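PDB 2HIN: repressor protein from Enterobacteria phage N15, which probably binds operator DNA as a dimeric Cro-type transcriptional repressor built around a helix-turn-helix motif. Local coordinates for residues A26-Q29 with W30-A33. Sequence-based numbering, arbitrary orientation.
Sequences AVYQ and WLQA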
ATOM      1  N   ALA A  26       0.551 -16.142  -8.158  1.00 10.40           N
ATOM      2  CA  ALA A  26      -0.050 -14.820  -8.228  1.00 10.16           C
ATOM      3  C   ALA A  26       0.813 -13.872  -9.043  1.00  9.75           C
ATOM      4  O   ALA A  26       0.296 -13.079  -9.815  1.00 10.31           O
ATOM      5  CB  ALA A  26      -0.295 -14.243  -6.841  1.00 12.12           C
ATOM      6  N   VAL A  27       2.124 -13.905  -8.831  1.00  9.76           N
ATOM      7  CA  VAL A  27       3.016 -13.023  -9.594  1.00  9.61           C
ATOM      8  C   VAL A  27       2.936 -13.331 -11.095  1.00  9.00           C
ATOM      9  O   VAL A  27       2.871 -12.419 -11.919  1.00  9.19           O
ATOM     10  CB  VAL A  27       4.446 -13.095  -9.106  1.00  9.96           C
ATOM     11  CG1 VAL A  27       5.368 -12.156  -9.925  1.00 11.74           C
ATOM     12  CG2 VAL A  27       4.532 -12.701  -7.600  1.00 12.09           C
ATOM     13  N   TYR A  28       2.900 -14.622 -11.456  1.00  8.97           N
ATOM     14  CA  TYR A  28       2.720 -14.974 -12.872  1.00  9.54           C
ATOM     15  C   TYR A  28       1.380 -14.462 -13.397  1.00  9.60           C
ATOM     16  O   TYR A  28       1.319 -14.039 -14.536  1.00  9.80           O
ATOM     17  CB  TYR A  28       2.857 -16.489 -13.131  1.00  9.61           C
ATOM     18  CG  TYR A  28       4.304 -16.911 -13.161  1.00  9.79           C
ATOM     19  CD1 TYR A  28       5.119 -16.556 -14.235  1.00 11.61           C
ATOM     20  CD2 TYR A  28       4.865 -17.678 -12.143  1.00 11.12           C
ATOM     21  CE1 TYR A  28       6.452 -16.943 -14.283  1.00 12.80           C
ATOM     22  CE2 TYR A  28       6.196 -18.063 -12.169  1.00 11.08           C
ATOM     23  CZ  TYR A  28       6.990 -17.685 -13.254  1.00 11.84           C
ATOM     24  OH  TYR A  28       8.318 -18.068 -13.314  1.00 14.02           O
ATOM     25  N   GLN A  29       0.323 -14.491 -12.588  0.50  9.78           N
ATOM     26  CA  GLN A  29      -0.941 -13.952 -13.070  0.50 10.10           C
ATOM     27  C   GLN A  29      -0.910 -12.430 -13.227  0.50  9.93           C
ATOM     28  O   GLN A  29      -1.589 -11.889 -14.096  0.50  9.36           O
ATOM     29  CB  GLN A  29      -2.105 -14.433 -12.222  0.50 10.71           C
ATOM     30  CG  GLN A  29      -2.290 -15.932 -12.398  0.50 12.33           C
ATOM     31  CD  GLN A  29      -3.516 -16.485 -11.755  0.50 12.23           C
ATOM     32  OE1 GLN A  29      -3.525 -16.773 -10.562  0.50 18.72           O
ATOM     33  NE2 GLN A  29      -4.556 -16.698 -12.540  0.50 12.94           N
ATOM     34  N   TRP A  30      -0.121 -11.727 -12.419  1.00  9.09           N
ATOM     35  CA  TRP A  30       0.085 -10.286 -12.648  1.00  9.23           C
ATOM     36  C   TRP A  30       0.820 -10.046 -13.967  1.00  9.35           C
ATOM     37  O   TRP A  30       0.455  -9.170 -14.733  1.00  9.47           O
ATOM     38  CB  TRP A  30       0.850  -9.626 -11.495  1.00  9.82           C
ATOM     39  CG  TRP A  30       0.193  -9.755 -10.153  1.00  9.59           C
ATOM     40  CD1 TRP A  30      -1.099 -10.080  -9.885  1.00 11.09           C
ATOM     41  CD2 TRP A  30       0.839  -9.587  -8.893  1.00  9.82           C
ATOM     42  NE1 TRP A  30      -1.293 -10.098  -8.534  1.00 12.05           N
ATOM     43  CE2 TRP A  30      -0.118  -9.795  -7.898  1.00 11.05           C
ATOM     44  CE3 TRP A  30       2.145  -9.263  -8.514  1.00 11.18           C
ATOM     45  CZ2 TRP A  30       0.191  -9.703  -6.536  1.00 11.74           C
ATOM     46  CZ3 TRP A  30       2.443  -9.171  -7.153  1.00 11.56           C
ATOM     47  CH2 TRP A  30       1.468  -9.396  -6.204  1.00 12.03           C
ATOM     48  N   LEU A  31       1.853 -10.842 -14.218  1.00  9.19           N
ATOM     49  CA  LEU A  31       2.594 -10.740 -15.489  1.00  9.14           C
ATOM     50  C   LEU A  31       1.650 -10.964 -16.653  1.00  9.59           C
ATOM     51  O   LEU A  31       1.633 -10.192 -17.617  1.00  9.63           O
ATOM     52  CB  LEU A  31       3.748 -11.761 -15.515  1.00  9.42           C
ATOM     53  CG  LEU A  31       4.940 -11.395 -14.613  1.00 10.31           C
ATOM     54  CD1 LEU A  31       5.832 -12.612 -14.346  1.00 12.13           C
ATOM     55  CD2 LEU A  31       5.776 -10.275 -15.243  1.00 11.75           C
ATOM     56  N   GLN A  32       0.859 -12.028 -16.568  1.00  9.45           N
ATOM     57  CA  GLN A  32      -0.067 -12.355 -17.652  1.00  9.72           C
ATOM     58  C   GLN A  32      -1.116 -11.270 -17.855  1.00  9.89           C
ATOM     59  O   GLN A  32      -1.557 -11.037 -18.972  1.00 11.18           O
ATOM     60  CB  GLN A  32      -0.801 -13.667 -17.334  1.00 10.55           C
ATOM     61  CG  GLN A  32       0.073 -14.916 -17.452  1.00 10.72           C
ATOM     62  CD  GLN A  32       0.446 -15.265 -18.878  1.00 10.95           C
ATOM     63  OE1 GLN A  32       0.015 -14.616 -19.833  1.00 11.97           O
ATOM     64  NE2 GLN A  32       1.250 -16.318 -19.027  1.00 12.72           N
ATOM     65  N   ALA A  33      -1.548 -10.664 -16.764  1.00  9.48           N
ATOM     66  CA  ALA A  33      -2.568  -9.610 -16.810  1.00 10.24           C
ATOM     67  C   ALA A  33      -2.021  -8.279 -17.226  1.00 10.23           C
ATOM     68  O   ALA A  33      -2.787  -7.346 -17.497  1.00 11.65           O
ATOM     69  CB  ALA A  33      -3.173  -9.460 -15.411  1.00 11.23           C
TER
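Trp30 folds its indole back along the helix, so that one face of the ring rests against the preceding turn. The evidence is the position of Ala26 O, 3.3 Å above the ring plane and displaced toward the rim, with CA of Val27 4.0 Å from CE3 of Trp30. A chi1 of -58°, which places CG anti to the carbonyl carbon and beside the backbone N, together with a small chi2, lays the ring there. The same Ala26 O accepts a hydrogen bond from Trp30 N at 3.0 Å, so one carbonyl oxygen meets both the amide and the indole face of a single residue. At the six-membered end, CZ3 of Trp30 lies 4.1 Å from CG2 of Val27, the two side chains crossing at a slant.

On another side of the helix, Tyr28 and Leu31 run alongside each other in the same direction, and their CD1 atoms approach to 4.0 Å. Leu31 CD1 comes to the ring obliquely, while CG of Leu31 sits 3.5 Å from Val27 O. Among the i-to-i+4 backbone bonds, Leu31 N to Val27 O and Gln32 N to Tyr28 O are nearly straight, whereas Ala33 N to Gln29 O is more bent (N-H...O 144°).

Val27 continues inward to Val13 and Ala17 of helix 13-20, whereas Trp30 is buried against Leu6 of helix 3-10 and Ile44 of helix 38-47. Helix 24-33 follows helix 13-20 after a short turn, an order consistent with the recognition helix of a helix-turn-helix; Val27 and Trp30, both buried, face the other helices of this Cro fold.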